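Probable spore coat polysaccharide biosynthesis protein E (Chromobacterium violaceum ATCC 12472, PDB 3G8R) is a zinc-binding TIM-barrel protein with a SAF domain, probably acting as an N-acylneuraminate-9-phosphate synthase of the NeuB family. Local coordinates at residues Gly23-Gln35 with Lys82-Ala94. Sequence-based numbering, arbitrary orientation.
Sequences GVALIRAIRESCQ and KLVAEMKANGFKA
Arg28 and Glu86 form a salt bridge on the outer side of two nearly parallel helices, 23-33 and 82-89, whose axes approach to 9.8 Å. Arg28 NE gives the main hydrogen bond, 3.1 Å and almost straight (170°), to Glu86 OE1, while the bond from Arg28 NH2 to Glu86 OE2 is weak. With the guanidinium and carboxylate planes 64° apart, the pair is not a coplanar fork: NE meets OE1 from above the carboxylate. Asn90 ND2 reaches Glu86 OE1 from the opposite face (3.3 Å) and also bonds Glu86 O at 2.9 Å, which holds the amide against the last turn and gives Glu86 OE1 a second donor. Val24 CG1 lies over one face of the Arg28 guanidinium, offset toward the rim.

Apolar side chains make up much of the rest. The two branches of Ile27 diverge: CG1 lies anti to the carbonyl carbon (chi1 -85°) and carries CD1 to Met87 CG (4.0 Å), Met87 being selenomethionine. That leaves Ile27 CG2 anti to the backbone N, 3.9 Å from Phe92 CE2 and, as a methyl against an amide, touching Asn90 ND2. Val24 CG2 packs on Leu83 CD2 (3.9 Å). After the Schellman motif, with Gly91 at positive phi, the edge of the Phe92 ring faces the Arg31 backbone, Phe92 CZ lying 4.0 Å from Arg31 CA.

The pair belongs to the helical layer around the TIM barrel: Ile30, Met87 and Phe92 reach Phe43 of strand 40-47, Phe92 edge-to-face, while helix 242-259 flanks Ile30 through Val245.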
# COMPACT_ATOMS: atom_id res chain seq x y z
N GLY A 23 -17.31 -21.43 -21.40
CA GLY A 23 -17.01 -20.06 -21.74
C GLY A 23 -18.29 -19.34 -21.46
O GLY A 23 -18.29 -18.28 -20.84
N VAL A 24 -19.40 -19.94 -21.86
CA VAL A 24 -20.67 -19.55 -21.25
C VAL A 24 -20.71 -20.08 -19.80
O VAL A 24 -21.01 -19.33 -18.87
CB VAL A 24 -21.87 -19.98 -22.11
CG1 VAL A 24 -23.13 -20.05 -21.28
CG2 VAL A 24 -22.04 -19.00 -23.24
N ALA A 25 -20.34 -21.35 -19.61
CA ALA A 25 -20.36 -21.97 -18.27
C ALA A 25 -19.36 -21.33 -17.30
O ALA A 25 -19.44 -21.51 -16.08
CB ALA A 25 -20.13 -23.47 -18.36
N LEU A 26 -18.44 -20.57 -17.88
CA LEU A 26 -17.41 -19.94 -17.15
C LEU A 26 -17.78 -18.53 -16.76
O LEU A 26 -17.44 -18.10 -15.66
CB LEU A 26 -16.15 -19.89 -18.00
CG LEU A 26 -15.14 -18.86 -17.51
CD1 LEU A 26 -14.48 -19.30 -16.19
CD2 LEU A 26 -14.11 -18.60 -18.59
N ILE A 27 -18.41 -17.78 -17.66
CA ILE A 27 -18.96 -16.47 -17.31
C ILE A 27 -19.91 -16.64 -16.13
O ILE A 27 -19.80 -15.90 -15.13
CB ILE A 27 -19.73 -15.84 -18.46
CG1 ILE A 27 -18.77 -15.11 -19.39
CG2 ILE A 27 -20.82 -14.90 -17.94
CD1 ILE A 27 -19.19 -15.19 -20.90
N ARG A 28 -20.80 -17.62 -16.24
CA ARG A 28 -21.87 -17.81 -15.26
C ARG A 28 -21.33 -18.20 -13.90
O ARG A 28 -21.94 -17.88 -12.90
CB ARG A 28 -22.87 -18.88 -15.74
CG ARG A 28 -23.73 -18.45 -16.90
CD ARG A 28 -24.45 -19.64 -17.50
NE ARG A 28 -25.19 -19.25 -18.70
CZ ARG A 28 -26.02 -20.03 -19.41
NH1 ARG A 28 -26.25 -21.29 -19.07
NH2 ARG A 28 -26.62 -19.52 -20.49
N ALA A 29 -20.22 -18.91 -13.86
CA ALA A 29 -19.63 -19.26 -12.57
C ALA A 29 -18.92 -18.03 -12.00
O ALA A 29 -19.06 -17.71 -10.81
CB ALA A 29 -18.68 -20.44 -12.70
N ILE A 30 -18.21 -17.30 -12.84
CA ILE A 30 -17.66 -16.06 -12.37
C ILE A 30 -18.76 -15.14 -11.83
O ILE A 30 -18.55 -14.54 -10.78
CB ILE A 30 -16.73 -15.38 -13.38
CG1 ILE A 30 -15.52 -16.27 -13.69
CG2 ILE A 30 -16.23 -14.04 -12.86
CD1 ILE A 30 -14.79 -16.88 -12.50
N ARG A 31 -19.94 -15.05 -12.46
CA ARG A 31 -20.98 -14.21 -11.83
C ARG A 31 -21.34 -14.70 -10.45
O ARG A 31 -21.49 -13.87 -9.55
CB ARG A 31 -22.26 -14.00 -12.64
CG ARG A 31 -23.19 -13.09 -11.85
CD ARG A 31 -24.20 -12.35 -12.68
NE ARG A 31 -25.46 -13.09 -12.82
CZ ARG A 31 -26.61 -12.76 -12.22
NH1 ARG A 31 -26.69 -11.69 -11.43
NH2 ARG A 31 -27.69 -13.51 -12.41
N GLU A 32 -21.46 -16.02 -10.28
CA GLU A 32 -21.64 -16.64 -8.95
C GLU A 32 -20.58 -16.22 -7.93
O GLU A 32 -20.88 -16.04 -6.75
CB GLU A 32 -21.65 -18.17 -9.06
CG GLU A 32 -23.03 -18.76 -9.12
CD GLU A 32 -23.02 -20.29 -9.01
OE1 GLU A 32 -23.57 -20.95 -9.93
OE2 GLU A 32 -22.47 -20.83 -8.01
N SER A 33 -19.33 -16.07 -8.38
CA SER A 33 -18.28 -15.68 -7.46
C SER A 33 -18.46 -14.25 -6.99
O SER A 33 -18.14 -13.94 -5.83
CB SER A 33 -16.92 -15.87 -8.09
OG SER A 33 -16.75 -17.22 -8.44
N CYS A 34 -18.98 -13.39 -7.87
CA CYS A 34 -19.22 -12.00 -7.50
C CYS A 34 -20.35 -11.75 -6.49
O CYS A 34 -20.62 -10.62 -6.12
CB CYS A 34 -19.53 -11.20 -8.75
SG CYS A 34 -18.28 -11.23 -9.94
N GLN A 35 -21.04 -12.79 -6.07
CA GLN A 35 -22.27 -12.59 -5.29
C GLN A 35 -21.92 -11.77 -4.07
O GLN A 35 -21.06 -12.16 -3.29
CB GLN A 35 -22.90 -13.94 -4.93
CG GLN A 35 -23.75 -14.01 -3.64
CD GLN A 35 -25.27 -13.99 -3.87
OE1 GLN A 35 -26.05 -14.35 -2.99
NE2 GLN A 35 -25.68 -13.54 -5.06
N LYS A 82 -21.47 -14.23 -29.51
CA LYS A 82 -22.30 -14.98 -28.56
C LYS A 82 -21.81 -14.77 -27.13
O LYS A 82 -22.61 -14.60 -26.21
CB LYS A 82 -22.35 -16.48 -28.90
CG LYS A 82 -23.76 -17.05 -29.10
CD LYS A 82 -24.41 -17.67 -27.83
CE LYS A 82 -25.00 -16.61 -26.84
NZ LYS A 82 -25.88 -15.59 -27.49
N LEU A 83 -20.49 -14.73 -26.95
CA LEU A 83 -19.92 -14.60 -25.61
C LEU A 83 -20.16 -13.21 -25.06
O LEU A 83 -20.56 -13.06 -23.91
CB LEU A 83 -18.43 -14.94 -25.59
CG LEU A 83 -18.17 -16.44 -25.71
CD1 LEU A 83 -16.69 -16.73 -25.88
CD2 LEU A 83 -18.78 -17.21 -24.53
N VAL A 84 -19.96 -12.20 -25.89
CA VAL A 84 -20.33 -10.85 -25.51
C VAL A 84 -21.78 -10.83 -25.04
O VAL A 84 -22.12 -10.17 -24.06
CB VAL A 84 -20.19 -9.89 -26.68
CG1 VAL A 84 -20.75 -8.50 -26.32
CG2 VAL A 84 -18.73 -9.82 -27.13
N ALA A 85 -22.62 -11.58 -25.74
CA ALA A 85 -24.02 -11.59 -25.46
C ALA A 85 -24.24 -12.00 -24.01
O ALA A 85 -24.86 -11.25 -23.25
CB ALA A 85 -24.72 -12.50 -26.40
N GLU A 86 -23.70 -13.15 -23.61
CA GLU A 86 -23.73 -13.57 -22.21
C GLU A 86 -23.04 -12.55 -21.30
O GLU A 86 -23.68 -12.03 -20.38
CB GLU A 86 -23.10 -14.96 -22.01
CG GLU A 86 -24.02 -16.15 -22.26
CD GLU A 86 -25.14 -16.37 -21.21
OE1 GLU A 86 -24.83 -16.49 -20.00
OE2 GLU A 86 -26.33 -16.48 -21.63
N MSE A 87 -21.76 -12.24 -21.54
CA MSE A 87 -21.09 -11.22 -20.74
C MSE A 87 -22.09 -10.16 -20.30
O MSE A 87 -22.31 -9.97 -19.11
CB MSE A 87 -19.97 -10.54 -21.52
CG MSE A 87 -18.70 -11.31 -21.51
SE MSE A 87 -17.38 -10.82 -22.66
CE MSE A 87 -16.51 -12.34 -22.40
N LYS A 88 -22.72 -9.51 -21.27
CA LYS A 88 -23.64 -8.42 -21.00
C LYS A 88 -24.89 -8.91 -20.31
O LYS A 88 -25.38 -8.27 -19.38
CB LYS A 88 -23.98 -7.67 -22.29
CG LYS A 88 -22.76 -6.99 -22.92
CD LYS A 88 -23.02 -6.61 -24.37
CE LYS A 88 -22.40 -5.25 -24.70
NZ LYS A 88 -22.99 -4.65 -25.93
N ALA A 89 -25.39 -10.06 -20.75
CA ALA A 89 -26.52 -10.70 -20.08
C ALA A 89 -26.37 -10.76 -18.56
O ALA A 89 -27.33 -10.54 -17.83
CB ALA A 89 -26.73 -12.06 -20.62
N ASN A 90 -25.15 -11.04 -18.08
CA ASN A 90 -24.88 -11.20 -16.65
C ASN A 90 -24.51 -9.87 -15.97
O ASN A 90 -24.37 -9.80 -14.74
CB ASN A 90 -23.78 -12.23 -16.41
CG ASN A 90 -24.17 -13.63 -16.88
OD1 ASN A 90 -24.46 -14.50 -16.07
ND2 ASN A 90 -24.14 -13.86 -18.18
N GLY A 91 -24.33 -8.82 -16.75
CA GLY A 91 -24.08 -7.52 -16.16
C GLY A 91 -22.61 -7.18 -16.15
O GLY A 91 -22.15 -6.38 -15.34
N PHE A 92 -21.87 -7.77 -17.07
CA PHE A 92 -20.47 -7.44 -17.15
C PHE A 92 -20.26 -6.39 -18.19
O PHE A 92 -20.83 -6.48 -19.27
CB PHE A 92 -19.67 -8.67 -17.53
CG PHE A 92 -19.61 -9.70 -16.45
CD1 PHE A 92 -18.95 -9.42 -15.26
CD2 PHE A 92 -20.21 -10.94 -16.61
CE1 PHE A 92 -18.87 -10.36 -14.26
CE2 PHE A 92 -20.14 -11.89 -15.60
CZ PHE A 92 -19.48 -11.61 -14.43
N LYS A 93 -19.47 -5.39 -17.88
CA LYS A 93 -18.82 -4.63 -18.95
C LYS A 93 -18.11 -5.61 -19.92
O LYS A 93 -17.31 -6.45 -19.49
CB LYS A 93 -17.81 -3.62 -18.37
CG LYS A 93 -18.25 -2.16 -18.44
CD LYS A 93 -17.96 -1.40 -17.15
CE LYS A 93 -19.20 -1.31 -16.22
NZ LYS A 93 -19.11 -0.21 -15.17
N ALA A 94 -18.44 -5.52 -21.21
CA ALA A 94 -17.76 -6.26 -22.26
C ALA A 94 -16.48 -5.53 -22.60
O ALA A 94 -16.51 -4.39 -23.08
CB ALA A 94 -18.63 -6.34 -23.45